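Local coordinates for protein post-proline cleaving enzyme (Rickettsia typhi, PDB 4HVT) that probably acts as a serine-type oligopeptidase of the prolyl oligopeptidase family, cutting peptides after proline, at residues 514-519 and 540-545. Sequence-based numbering, arbitrary orientation.
Sequences ANIRGG and NDFFAV
A buried, bidentate Arg517–Asp541 salt bridge ties the loop that leaves strand 510-514 to helix 536-551 in the alpha/beta-hydrolase domain. Arg517 meets the carboxylate side-on: NE reaches OD2 of Asp541 at 2.8 Å, and NH2 reaches OD1 of Asp541 at 2.9 Å. Near-linear N-H...O bonds (171° at NE), syn lone pairs and guanidinium and carboxylate planes only 6° apart together identify this geometry. A bend at chi3 (-71°) turns the arginine chain back so that its guanidinium meets the carboxylate. The backbone N of Arg517 adds a third bond to OD2 of Asp541 (2.9 Å), on the anti lone pair, so this one oxygen takes two donors and fixes loop backbone and side chain together. Beyond the pair, OG of Ser456 hydrogen-bonds OD1 of Asp541, and OD2 of Asp458 forms a salt bridge with NH1 of Arg517; this second acid probably helps balance the buried arginine's charge.

Next to the salt bridge, the contact becomes apolar. Ile516 sets CB against CB of Asp541 at 3.7 Å, while CG2 of Ile516 lies 3.8 Å from the backbone N of Phe542 and 4.3 Å from CB of Phe542, near the phenyl plane at the ring edge. One helical turn on from Asp541, CG2 of Val545 meets CB of Ala514 at 4.0 Å. Leu571 of helix 567-578 touches Ile516 and Phe542, and Ile462 of strand 461-469 touches both salt-bridge partners. Helix 536-551 belongs to the beta-alpha-beta crossover from strand 510-514 to parallel strand 560-565, passing strand 480-483, whose Leu482 packs on Ala514, Phe542 and Val545.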
ATOM      1  N   ALA A 514      13.255   9.854  -3.543  1.00 13.31           N
ATOM      2  CA  ALA A 514      14.488   9.069  -3.655  1.00 13.55           C
ATOM      3  C   ALA A 514      14.250   7.546  -3.660  1.00 13.09           C
ATOM      4  O   ALA A 514      13.676   6.994  -2.748  1.00 12.78           O
ATOM      5  CB  ALA A 514      15.455   9.446  -2.550  1.00 14.03           C
ATOM      6  N   ASN A 515      14.713   6.885  -4.707  1.00 12.99           N
ATOM      7  CA  ASN A 515      14.511   5.464  -4.887  1.00 12.30           C
ATOM      8  C   ASN A 515      15.632   4.660  -4.251  1.00 11.99           C
ATOM      9  O   ASN A 515      16.435   3.931  -4.874  1.00 12.08           O
ATOM     10  CB  ASN A 515      14.354   5.194  -6.395  1.00 12.76           C
ATOM     11  CG  ASN A 515      13.169   5.942  -6.963  1.00 13.13           C
ATOM     12  OD1 ASN A 515      13.342   6.939  -7.641  1.00 14.39           O
ATOM     13  ND2 ASN A 515      11.957   5.459  -6.683  1.00 12.68           N
ATOM     14  N   ILE A 516      15.680   4.784  -2.954  1.00 11.84           N
ATOM     15  CA  ILE A 516      16.752   4.179  -2.191  1.00 11.75           C
ATOM     16  C   ILE A 516      16.687   2.651  -2.082  1.00 11.35           C
ATOM     17  O   ILE A 516      15.632   2.016  -2.270  1.00 10.71           O
ATOM     18  CB  ILE A 516      16.804   4.774  -0.757  1.00 11.92           C
ATOM     19  CG1 ILE A 516      15.621   4.296   0.129  1.00 11.30           C
ATOM     20  CG2 ILE A 516      16.957   6.308  -0.859  1.00 12.23           C
ATOM     21  CD1 ILE A 516      15.530   5.000   1.500  1.00 11.65           C
ATOM     22  N   ARG A 517      17.837   2.052  -1.832  1.00 11.57           N
ATOM     23  CA  ARG A 517      17.866   0.580  -1.663  1.00 11.37           C
ATOM     24  C   ARG A 517      17.004   0.138  -0.480  1.00 10.95           C
ATOM     25  O   ARG A 517      16.682   0.942   0.381  1.00 11.01           O
ATOM     26  CB  ARG A 517      19.293   0.064  -1.611  1.00 11.98           C
ATOM     27  CG  ARG A 517      19.931   0.031  -2.994  1.00 12.43           C
ATOM     28  CD  ARG A 517      21.402  -0.280  -2.974  1.00 13.25           C
ATOM     29  NE  ARG A 517      22.209   0.834  -2.436  1.00 14.16           N
ATOM     30  CZ  ARG A 517      23.541   0.839  -2.378  1.00 15.12           C
ATOM     31  NH1 ARG A 517      24.236  -0.204  -2.829  1.00 16.15           N
ATOM     32  NH2 ARG A 517      24.171   1.871  -1.857  1.00 15.48           N
ATOM     33  N   GLY A 518      16.587  -1.142  -0.455  1.00 10.58           N
ATOM     34  CA  GLY A 518      15.516  -1.617   0.440  1.00  9.98           C
ATOM     35  C   GLY A 518      14.222  -1.687  -0.379  1.00  9.53           C
ATOM     36  O   GLY A 518      13.311  -2.483  -0.126  1.00  9.18           O
ATOM     37  N   GLY A 519      14.105  -0.776  -1.350  1.00  9.62           N
ATOM     38  CA  GLY A 519      12.962  -0.798  -2.278  1.00  9.27           C
ATOM     39  C   GLY A 519      13.170  -1.840  -3.355  1.00  9.28           C
ATOM     40  O   GLY A 519      14.101  -2.629  -3.286  1.00  9.48           O
ATOM     41  N   ASN A 540      22.158   5.406   4.059  1.00 15.52           N
ATOM     42  CA  ASN A 540      23.247   6.049   3.342  1.00 16.10           C
ATOM     43  C   ASN A 540      22.770   6.567   1.987  1.00 15.98           C
ATOM     44  O   ASN A 540      23.142   7.667   1.593  1.00 16.32           O
ATOM     45  CB  ASN A 540      24.398   5.083   3.118  1.00 16.76           C
ATOM     46  CG  ASN A 540      25.131   4.750   4.402  1.00 17.49           C
ATOM     47  OD1 ASN A 540      24.981   5.425   5.421  1.00 18.08           O
ATOM     48  ND2 ASN A 540      25.957   3.727   4.341  1.00 18.18           N
ATOM     49  N   ASP A 541      21.931   5.792   1.300  1.00 15.43           N
ATOM     50  CA  ASP A 541      21.380   6.228  -0.000  1.00 15.17           C
ATOM     51  C   ASP A 541      20.601   7.517   0.172  1.00 15.10           C
ATOM     52  O   ASP A 541      20.669   8.430  -0.626  1.00 15.03           O
ATOM     53  CB  ASP A 541      20.476   5.166  -0.578  1.00 14.71           C
ATOM     54  CG  ASP A 541      21.249   3.966  -1.098  1.00 14.88           C
ATOM     55  OD1 ASP A 541      22.484   4.057  -1.110  1.00 15.25           O
ATOM     56  OD2 ASP A 541      20.622   2.925  -1.466  1.00 14.45           O
ATOM     57  N   PHE A 542      19.848   7.576   1.247  1.00 15.16           N
ATOM     58  CA  PHE A 542      19.025   8.744   1.515  1.00 15.37           C
ATOM     59  C   PHE A 542      19.946   9.963   1.781  1.00 16.03           C
ATOM     60  O   PHE A 542      19.705  11.020   1.278  1.00 15.89           O
ATOM     61  CB  PHE A 542      18.157   8.443   2.734  1.00 15.72           C
ATOM     62  CG  PHE A 542      17.048   9.431   2.952  1.00 16.34           C
ATOM     63  CD1 PHE A 542      15.980   9.521   2.069  1.00 15.71           C
ATOM     64  CD2 PHE A 542      17.038  10.227   4.064  1.00 17.04           C
ATOM     65  CE1 PHE A 542      14.944  10.399   2.275  1.00 15.63           C
ATOM     66  CE2 PHE A 542      16.017  11.170   4.244  1.00 17.15           C
ATOM     67  CZ  PHE A 542      14.972  11.233   3.370  1.00 16.60           C
ATOM     68  N   PHE A 543      21.007   9.789   2.554  1.00 16.17           N
ATOM     69  CA  PHE A 543      21.970  10.888   2.789  1.00 17.14           C
ATOM     70  C   PHE A 543      22.635  11.354   1.470  1.00 17.13           C
ATOM     71  O   PHE A 543      22.857  12.562   1.246  1.00 17.60           O
ATOM     72  CB  PHE A 543      23.059  10.493   3.802  1.00 17.72           C
ATOM     73  CG  PHE A 543      22.534  10.056   5.134  1.00 17.82           C
ATOM     74  CD1 PHE A 543      21.486  10.729   5.757  1.00 17.80           C
ATOM     75  CD2 PHE A 543      23.075   8.943   5.766  1.00 17.92           C
ATOM     76  CE1 PHE A 543      21.025  10.340   6.973  1.00 17.94           C
ATOM     77  CE2 PHE A 543      22.618   8.552   7.002  1.00 17.99           C
ATOM     78  CZ  PHE A 543      21.570   9.213   7.601  1.00 17.99           C
ATOM     79  N   ALA A 544      22.999  10.394   0.617  1.00 16.76           N
ATOM     80  CA  ALA A 544      23.595  10.701  -0.695  1.00 17.08           C
ATOM     81  C   ALA A 544      22.696  11.639  -1.517  1.00 17.04           C
ATOM     82  O   ALA A 544      23.167  12.574  -2.087  1.00 17.78           O
ATOM     83  CB  ALA A 544      23.893   9.430  -1.462  1.00 16.94           C
ATOM     84  N   VAL A 545      21.409  11.351  -1.565  1.00 16.49           N
ATOM     85  CA  VAL A 545      20.471  12.250  -2.209  1.00 16.18           C
ATOM     86  C   VAL A 545      20.360  13.614  -1.477  1.00 16.66           C
ATOM     87  O   VAL A 545      20.401  14.683  -2.128  1.00 17.54           O
ATOM     88  CB  VAL A 545      19.102  11.542  -2.387  1.00 15.35           C
ATOM     89  CG1 VAL A 545      18.117  12.505  -2.971  1.00 15.19           C
ATOM     90  CG2 VAL A 545      19.238  10.333  -3.305  1.00 15.08           C
TER